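Local coordinates for sugar-binding transcriptional regulator, LacI family (Enterococcus faecalis, PDB 3CS3), which probably acts as a LacI-family transcription factor that binds regulatory DNA and answers to a sugar ligand through its periplasmic-binding-protein-like domain, at residues R6-Y18 against P54-F68. Numbering follows the deposited sequence.
Sequences RQTNIIGVYLADY and PEKMVDGAIILDWTF
Strands 10-15 and 60-64 run side by side, their axes 22° from parallel, in the sheet of one lobe of the periplasmic-binding-protein-like fold, with 10-15 next to edge strand 40-45; helix 23-35 and strand 40-45 intervene in sequence. The parallel register is fixed by alternating bonds: Gly-12 N donates to Gly-60 O and Ile-62 N to Gly-12 O, then Tyr-14 N to Ile-62 O and Leu-64 N to Tyr-14 O. At the N-terminal end, the Asp-59 carboxylate receives the loop at Thr-8: Thr-8 N meets Asp-59 OD1 at 2.8 Å on its syn side, nearly straight at 169°, whereas Asn-9 N to Asp-59 OD2 is weak.

On the sheet face bearing Ala-61 and Ile-63, Tyr-14 carries the packing. Its ring receives the edge of Phe-68 over one face: CE1 of Phe-68 lies 3.6 Å from CG of Tyr-14, and the planes stand 81° apart, a T-shaped pair. Ile-63 CD1 approaches the same ring obliquely, 3.7 Å from Tyr-14 CD2. Ile-73 of helix 70-78 touches both Ile-63 and Phe-68.

At the C-terminal end of the pair, a water donates to Leu-15 O and to Asp-65 OD2, while Asp-65 OD1 closes an Asx turn by accepting from Thr-67 N (3.1 Å). The backbone ladder thus holds the middle, and the Asp-59 carboxylate and the Asp-65 water bridge tie the ends; the apolar side-chain layer round Tyr-14 leaves its buried OH without a polar partner in the model.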
ATOM      1  N   ARG A   6       1.852  26.103  19.619  1.00 62.12           N
ATOM      2  CA  ARG A   6       1.285  25.730  18.328  1.00 57.98           C
ATOM      3  C   ARG A   6       0.215  24.662  18.460  1.00 54.85           C
ATOM      4  O   ARG A   6       0.333  23.743  19.267  1.00 59.22           O
ATOM      5  CB  ARG A   6       2.386  25.215  17.404  1.00 58.06           C
ATOM      6  CG  ARG A   6       2.441  25.912  16.062  1.00 70.41           C
ATOM      7  CD  ARG A   6       3.874  25.996  15.554  1.00 76.90           C
ATOM      8  NE  ARG A   6       4.854  25.898  16.640  1.00 83.94           N
ATOM      9  CZ  ARG A   6       6.100  26.363  16.588  1.00 86.84           C
ATOM     10  NH1 ARG A   6       6.905  26.213  17.633  1.00 89.84           N
ATOM     11  NH2 ARG A   6       6.545  26.983  15.502  1.00 84.59           N
ATOM     12  N   GLN A   7      -0.833  24.798  17.661  1.00 48.00           N
ATOM     13  CA  GLN A   7      -1.779  23.721  17.451  1.00 42.54           C
ATOM     14  C   GLN A   7      -2.109  23.703  15.973  1.00 46.05           C
ATOM     15  O   GLN A   7      -2.823  24.570  15.485  1.00 55.27           O
ATOM     16  CB  GLN A   7      -3.028  23.919  18.298  1.00 46.03           C
ATOM     17  CG  GLN A   7      -4.063  22.825  18.167  1.00 42.05           C
ATOM     18  CD  GLN A   7      -4.804  22.584  19.459  1.00 55.11           C
ATOM     19  OE1 GLN A   7      -4.198  22.254  20.481  1.00 58.66           O
ATOM     20  NE2 GLN A   7      -6.122  22.744  19.427  1.00 54.00           N
ATOM     21  N   THR A   8      -1.562  22.717  15.268  1.00 46.77           N
ATOM     22  CA  THR A   8      -1.662  22.634  13.814  1.00 35.60           C
ATOM     23  C   THR A   8      -2.810  21.740  13.368  1.00 39.66           C
ATOM     24  O   THR A   8      -3.115  21.677  12.169  1.00 37.14           O
ATOM     25  CB  THR A   8      -0.351  22.078  13.204  1.00 44.66           C
ATOM     26  OG1 THR A   8      -0.124  20.741  13.674  1.00 48.99           O
ATOM     27  CG2 THR A   8       0.838  22.943  13.588  1.00 36.38           C
ATOM     28  N   ASN A   9      -3.451  21.093  14.349  1.00 41.03           N
ATOM     29  CA  ASN A   9      -4.402  19.983  14.155  0.50 42.05           C
ATOM     30  C   ASN A   9      -3.996  18.917  13.124  1.00 37.38           C
ATOM     31  O   ASN A   9      -4.811  18.408  12.342  1.00 37.29           O
ATOM     32  CB  ASN A   9      -5.898  20.407  14.123  0.50 45.33           C
ATOM     33  CG  ASN A   9      -6.298  21.246  12.903  0.50 56.88           C
ATOM     34  OD1 ASN A   9      -7.265  22.005  12.981  0.50 63.48           O
ATOM     35  ND2 ASN A   9      -5.608  21.086  11.779  0.50 67.53           N
ATOM     36  N   ILE A  10      -2.709  18.565  13.164  1.00 36.08           N
ATOM     37  CA  ILE A  10      -2.122  17.534  12.302  1.00 35.03           C
ATOM     38  C   ILE A  10      -1.393  16.481  13.138  1.00 35.85           C
ATOM     39  O   ILE A  10      -0.595  16.807  14.025  1.00 36.50           O
ATOM     40  CB  ILE A  10      -1.174  18.133  11.215  1.00 36.57           C
ATOM     41  CG1 ILE A  10      -1.950  19.082  10.297  1.00 31.80           C
ATOM     42  CG2 ILE A  10      -0.566  17.031  10.338  1.00 28.44           C
ATOM     43  CD1 ILE A  10      -1.088  20.036   9.501  1.00 44.46           C
ATOM     44  N   ILE A  11      -1.704  15.215  12.872  1.00 36.67           N
ATOM     45  CA  ILE A  11      -0.991  14.102  13.487  1.00 32.54           C
ATOM     46  C   ILE A  11      -0.043  13.499  12.454  1.00 31.92           C
ATOM     47  O   ILE A  11      -0.447  13.218  11.328  1.00 25.89           O
ATOM     48  CB  ILE A  11      -1.975  13.024  14.046  1.00 33.74           C
ATOM     49  CG1 ILE A  11      -2.941  13.637  15.078  1.00 28.00           C
ATOM     50  CG2 ILE A  11      -1.223  11.824  14.637  1.00 28.07           C
ATOM     51  CD1 ILE A  11      -2.267  14.273  16.304  1.00 21.66           C
ATOM     52  N   GLY A  12       1.224  13.346  12.830  1.00 30.87           N
ATOM     53  CA  GLY A  12       2.196  12.638  11.998  1.00 31.93           C
ATOM     54  C   GLY A  12       2.097  11.138  12.211  1.00 35.27           C
ATOM     55  O   GLY A  12       2.132  10.661  13.340  1.00 32.91           O
ATOM     56  N   VAL A  13       1.952  10.387  11.127  1.00 33.85           N
ATOM     57  CA  VAL A  13       1.859   8.939  11.221  1.00 25.08           C
ATOM     58  C   VAL A  13       3.108   8.333  10.590  1.00 33.04           C
ATOM     59  O   VAL A  13       3.360   8.507   9.402  1.00 35.54           O
ATOM     60  CB  VAL A  13       0.566   8.404  10.572  1.00 30.78           C
ATOM     61  CG1 VAL A  13       0.515   6.887  10.642  1.00 28.42           C
ATOM     62  CG2 VAL A  13      -0.665   9.008  11.254  1.00 22.43           C
ATOM     63  N   TYR A  14       3.901   7.645  11.404  1.00 32.71           N
ATOM     64  CA  TYR A  14       5.184   7.117  10.956  1.00 35.12           C
ATOM     65  C   TYR A  14       5.111   5.617  10.712  1.00 38.23           C
ATOM     66  O   TYR A  14       5.024   4.822  11.649  1.00 44.07           O
ATOM     67  CB  TYR A  14       6.303   7.504  11.935  1.00 39.18           C
ATOM     68  CG  TYR A  14       6.569   8.992  11.926  1.00 46.46           C
ATOM     69  CD1 TYR A  14       7.503   9.542  11.051  1.00 51.82           C
ATOM     70  CD2 TYR A  14       5.851   9.858  12.759  1.00 48.22           C
ATOM     71  CE1 TYR A  14       7.736  10.906  11.017  1.00 53.74           C
ATOM     72  CE2 TYR A  14       6.073  11.223  12.730  1.00 48.84           C
ATOM     73  CZ  TYR A  14       7.021  11.739  11.858  1.00 51.30           C
ATOM     74  OH  TYR A  14       7.254  13.092  11.818  1.00 58.58           O
ATOM     75  N   LEU A  15       5.104   5.255   9.432  1.00 39.21           N
ATOM     76  CA  LEU A  15       4.989   3.864   9.000  1.00 36.51           C
ATOM     77  C   LEU A  15       6.322   3.358   8.478  1.00 35.19           C
ATOM     78  O   LEU A  15       7.203   4.145   8.146  1.00 41.68           O
ATOM     79  CB  LEU A  15       3.895   3.705   7.942  1.00 28.07           C
ATOM     80  CG  LEU A  15       2.473   4.140   8.331  1.00 34.76           C
ATOM     81  CD1 LEU A  15       1.538   3.852   7.183  1.00 35.53           C
ATOM     82  CD2 LEU A  15       1.965   3.471   9.623  1.00 30.31           C
ATOM     83  N   ALA A  16       6.461   2.038   8.416  1.00 44.53           N
ATOM     84  CA  ALA A  16       7.712   1.399   8.013  1.00 53.46           C
ATOM     85  C   ALA A  16       7.749   1.026   6.530  1.00 58.86           C
ATOM     86  O   ALA A  16       8.824   0.802   5.969  1.00 68.95           O
ATOM     87  CB  ALA A  16       7.955   0.178   8.869  1.00 47.77           C
ATOM     88  N   ASP A  17       6.574   0.983   5.910  1.00 64.54           N
ATOM     89  CA  ASP A  17       6.381   0.506   4.529  1.00 78.56           C
ATOM     90  C   ASP A  17       6.839  -0.927   4.221  1.00 81.87           C
ATOM     91  O   ASP A  17       7.455  -1.196   3.186  1.00 80.70           O
ATOM     92  CB  ASP A  17       6.853   1.512   3.463  1.00 80.91           C
ATOM     93  CG  ASP A  17       5.700   2.312   2.861  1.00 88.64           C
ATOM     94  OD1 ASP A  17       5.616   2.390   1.617  1.00 92.38           O
ATOM     95  OD2 ASP A  17       4.871   2.853   3.627  1.00 85.26           O
ATOM     96  N   TYR A  18       6.554  -1.831   5.157  1.00 85.81           N
ATOM     97  CA  TYR A  18       6.281  -3.212   4.792  1.00 85.29           C
ATOM     98  C   TYR A  18       4.764  -3.356   4.704  1.00 88.91           C
ATOM     99  O   TYR A  18       4.224  -3.627   3.628  1.00 90.88           O
ATOM    100  CB  TYR A  18       6.907  -4.260   5.741  1.00 79.68           C
ATOM    101  CG  TYR A  18       7.021  -3.910   7.217  1.00 76.82           C
ATOM    102  CD1 TYR A  18       8.251  -3.556   7.767  1.00 73.36           C
ATOM    103  CD2 TYR A  18       5.917  -3.989   8.074  1.00 77.17           C
ATOM    104  CE1 TYR A  18       8.372  -3.259   9.117  1.00 68.50           C
ATOM    105  CE2 TYR A  18       6.025  -3.678   9.429  1.00 66.93           C
ATOM    106  CZ  TYR A  18       7.257  -3.314   9.944  1.00 71.62           C
ATOM    107  OH  TYR A  18       7.373  -3.008  11.282  1.00 70.53           O
ATOM    108  N   PRO A  54       8.863  17.256  11.562  1.00112.09           N
ATOM    109  CA  PRO A  54       8.400  18.648  11.622  1.00112.00           C
ATOM    110  C   PRO A  54       7.656  18.932  12.936  1.00112.40           C
ATOM    111  O   PRO A  54       6.421  18.965  12.968  1.00113.32           O
ATOM    112  CB  PRO A  54       7.477  18.770  10.403  1.00111.44           C
ATOM    113  CG  PRO A  54       7.039  17.376  10.099  1.00110.17           C
ATOM    114  CD  PRO A  54       8.136  16.465  10.549  1.00110.90           C
ATOM    115  N   GLU A  55       8.425  19.142  14.005  1.00111.61           N
ATOM    116  CA  GLU A  55       7.886  19.284  15.359  1.00111.89           C
ATOM    117  C   GLU A  55       7.189  20.634  15.568  1.00110.73           C
ATOM    118  O   GLU A  55       6.364  20.786  16.472  1.00110.60           O
ATOM    119  CB  GLU A  55       8.986  19.020  16.404  1.00113.10           C
ATOM    120  CG  GLU A  55       9.844  20.215  16.809  1.00116.72           C
ATOM    121  CD  GLU A  55       9.492  20.736  18.192  1.00117.61           C
ATOM    122  OE1 GLU A  55       8.866  21.814  18.287  1.00115.43           O
ATOM    123  OE2 GLU A  55       9.837  20.060  19.186  1.00119.26           O
ATOM    124  N   LYS A  56       7.518  21.596  14.706  1.00108.06           N
ATOM    125  CA  LYS A  56       6.863  22.901  14.682  1.00103.84           C
ATOM    126  C   LYS A  56       5.678  22.901  13.712  1.00 97.06           C
ATOM    127  O   LYS A  56       5.169  23.962  13.347  1.00 98.21           O
ATOM    128  CB  LYS A  56       7.869  23.990  14.281  1.00105.14           C
ATOM    129  CG  LYS A  56       8.999  24.214  15.276  1.00106.79           C
ATOM    130  CD  LYS A  56      10.046  25.170  14.718  1.00107.31           C
ATOM    131  CE  LYS A  56      11.194  25.383  15.700  1.00109.77           C
ATOM    132  NZ  LYS A  56      12.028  24.160  15.890  1.00105.97           N
ATOM    133  N   MET A  57       5.244  21.711  13.296  1.00 89.50           N
ATOM    134  CA  MET A  57       4.193  21.569  12.285  1.00 86.28           C
ATOM    135  C   MET A  57       3.265  20.366  12.515  1.00 71.46           C
ATOM    136  O   MET A  57       2.294  20.173  11.781  1.00 66.61           O
ATOM    137  CB  MET A  57       4.818  21.517  10.884  1.00 88.67           C
ATOM    138  CG  MET A  57       4.971  22.888  10.216  1.00 95.73           C
ATOM    139  SD  MET A  57       6.492  23.095   9.263  1.00104.61           S
ATOM    140  CE  MET A  57       7.748  23.121  10.550  1.00102.39           C
ATOM    141  N   VAL A  58       3.560  19.575  13.543  1.00 59.93           N
ATOM    142  CA  VAL A  58       2.771  18.390  13.879  1.00 55.37           C
ATOM    143  C   VAL A  58       2.478  18.354  15.383  1.00 52.24           C
ATOM    144  O   VAL A  58       3.380  18.541  16.203  1.00 55.18           O
ATOM    145  CB  VAL A  58       3.465  17.087  13.345  1.00 57.32           C
ATOM    146  CG1 VAL A  58       3.310  15.906  14.283  1.00 56.64           C
ATOM    147  CG2 VAL A  58       2.942  16.735  11.959  1.00 58.10           C
ATOM    148  N   ASP A  59       1.209  18.145  15.734  1.00 44.69           N
ATOM    149  CA  ASP A  59       0.779  18.136  17.136  1.00 45.81           C
ATOM    150  C   ASP A  59       1.241  16.901  17.898  1.00 47.33           C
ATOM    151  O   ASP A  59       1.696  17.005  19.038  1.00 63.02           O
ATOM    152  CB  ASP A  59      -0.747  18.247  17.243  1.00 40.02           C
ATOM    153  CG  ASP A  59      -1.264  19.651  16.975  1.00 39.39           C
ATOM    154  OD1 ASP A  59      -0.457  20.588  16.782  1.00 48.31           O
ATOM    155  OD2 ASP A  59      -2.497  19.812  16.958  1.00 42.47           O
ATOM    156  N   GLY A  60       1.099  15.737  17.271  1.00 46.45           N
ATOM    157  CA  GLY A  60       1.395  14.460  17.906  1.00 40.34           C
ATOM    158  C   GLY A  60       1.683  13.373  16.889  1.00 40.42           C
ATOM    159  O   GLY A  60       1.498  13.577  15.692  1.00 39.28           O
ATOM    160  N   ALA A  61       2.128  12.212  17.361  1.00 31.44           N
ATOM    161  CA  ALA A  61       2.524  11.140  16.455  1.00 30.56           C
ATOM    162  C   ALA A  61       1.866   9.801  16.760  1.00 34.55           C
ATOM    163  O   ALA A  61       1.620   9.466  17.921  1.00 34.53           O
ATOM    164  CB  ALA A  61       4.053  10.996  16.419  1.00 29.30           C
ATOM    165  N   ILE A  62       1.569   9.056  15.697  1.00 32.06           N
ATOM    166  CA  ILE A  62       1.201   7.652  15.789  1.00 26.86           C
ATOM    167  C   ILE A  62       2.306   6.864  15.086  1.00 32.18           C
ATOM    168  O   ILE A  62       2.562   7.079  13.903  1.00 28.97           O
ATOM    169  CB  ILE A  62      -0.182   7.370  15.155  1.00 27.83           C
ATOM    170  CG1 ILE A  62      -1.293   8.059  15.956  1.00 26.45           C
ATOM    171  CG2 ILE A  62      -0.453   5.866  15.073  1.00 23.21           C
ATOM    172  CD1 ILE A  62      -2.638   8.081  15.247  1.00 24.69           C
ATOM    173  N   ILE A  63       2.964   5.964  15.815  1.00 32.58           N
ATOM    174  CA  ILE A  63       4.146   5.263  15.300  1.00 30.57           C
ATOM    175  C   ILE A  63       3.915   3.763  15.093  1.00 34.59           C
ATOM    176  O   ILE A  63       3.604   3.028  16.041  1.00 30.13           O
ATOM    177  CB  ILE A  63       5.382   5.429  16.238  1.00 37.10           C
ATOM    178  CG1 ILE A  63       5.538   6.875  16.741  1.00 32.08           C
ATOM    179  CG2 ILE A  63       6.670   4.881  15.579  1.00 32.03           C
ATOM    180  CD1 ILE A  63       6.195   7.825  15.786  1.00 47.43           C
ATOM    181  N   LEU A  64       4.078   3.323  13.848  1.00 28.75           N
ATOM    182  CA  LEU A  64       4.185   1.906  13.524  1.00 30.76           C
ATOM    183  C   LEU A  64       5.399   1.705  12.611  1.00 33.96           C
ATOM    184  O   LEU A  64       5.266   1.597  11.391  1.00 33.64           O
ATOM    185  CB  LEU A  64       2.884   1.391  12.889  1.00 32.13           C
ATOM    186  CG  LEU A  64       2.706  -0.053  12.379  1.00 37.17           C
ATOM    187  CD1 LEU A  64       3.514  -1.096  13.142  1.00 35.59           C
ATOM    188  CD2 LEU A  64       1.243  -0.417  12.396  1.00 35.55           C
ATOM    189  N   ASP A  65       6.582   1.652  13.225  1.00 31.79           N
ATOM    190  CA  ASP A  65       7.851   1.572  12.507  1.00 34.73           C
ATOM    191  C   ASP A  65       8.939   1.118  13.473  1.00 38.18           C
ATOM    192  O   ASP A  65       9.344   1.883  14.341  1.00 36.76           O
ATOM    193  CB  ASP A  65       8.214   2.949  11.926  1.00 36.13           C
ATOM    194  CG  ASP A  65       9.487   2.931  11.076  1.00 46.41           C
ATOM    195  OD1 ASP A  65      10.070   1.849  10.829  1.00 47.77           O
ATOM    196  OD2 ASP A  65       9.905   4.029  10.649  1.00 48.74           O
ATOM    197  N   TRP A  66       9.426  -0.110  13.296  1.00 42.38           N
ATOM    198  CA  TRP A  66      10.434  -0.694  14.191  1.00 49.65           C
ATOM    199  C   TRP A  66      11.821  -0.048  14.059  1.00 48.31           C
ATOM    200  O   TRP A  66      12.648  -0.165  14.964  1.00 55.53           O
ATOM    201  CB  TRP A  66      10.528  -2.217  13.992  1.00 55.92           C
ATOM    202  CG  TRP A  66      11.184  -2.610  12.702  1.00 63.08           C
ATOM    203  CD1 TRP A  66      10.594  -2.682  11.480  1.00 65.92           C
ATOM    204  CD2 TRP A  66      12.561  -2.967  12.506  1.00 68.90           C
ATOM    205  NE1 TRP A  66      11.508  -3.065  10.529  1.00 66.03           N
ATOM    206  CE2 TRP A  66      12.727  -3.243  11.129  1.00 70.79           C
ATOM    207  CE3 TRP A  66      13.671  -3.077  13.359  1.00 73.78           C
ATOM    208  CZ2 TRP A  66      13.959  -3.635  10.579  1.00 68.57           C
ATOM    209  CZ3 TRP A  66      14.900  -3.464  12.813  1.00 71.26           C
ATOM    210  CH2 TRP A  66      15.029  -3.739  11.434  1.00 69.04           C
ATOM    211  N   THR A  67      12.066   0.623  12.935  1.00 51.26           N
ATOM    212  CA  THR A  67      13.329   1.334  12.711  1.00 52.59           C
ATOM    213  C   THR A  67      13.351   2.729  13.341  1.00 54.81           C
ATOM    214  O   THR A  67      14.412   3.348  13.434  1.00 62.08           O
ATOM    215  CB  THR A  67      13.659   1.477  11.211  1.00 52.57           C
ATOM    216  OG1 THR A  67      12.659   2.273  10.568  1.00 49.83           O
ATOM    217  CG2 THR A  67      13.745   0.120  10.544  1.00 54.09           C
ATOM    218  N   PHE A  68      12.179   3.225  13.743  1.00 51.20           N
ATOM    219  CA  PHE A  68      12.069   4.474  14.493  1.00 45.33           C
ATOM    220  C   PHE A  68      12.550   4.156  15.910  1.00 47.76           C
ATOM    221  O   PHE A  68      11.900   3.388  16.619  1.00 50.30           O
ATOM    222  CB  PHE A  68      10.610   4.949  14.500  1.00 39.96           C
ATOM    223  CG  PHE A  68      10.424   6.430  14.755  1.00 35.06           C
ATOM    224  CD1 PHE A  68       9.630   7.187  13.906  1.00 39.83           C
ATOM    225  CD2 PHE A  68      11.007   7.060  15.851  1.00 42.75           C
ATOM    226  CE1 PHE A  68       9.430   8.545  14.134  1.00 55.21           C
ATOM    227  CE2 PHE A  68      10.814   8.421  16.087  1.00 43.45           C
ATOM    228  CZ  PHE A  68      10.023   9.160  15.233  1.00 48.41           C
TER
HETATM  229  O   HOH W   1       8.869   6.115   9.639  1.00 46.36           O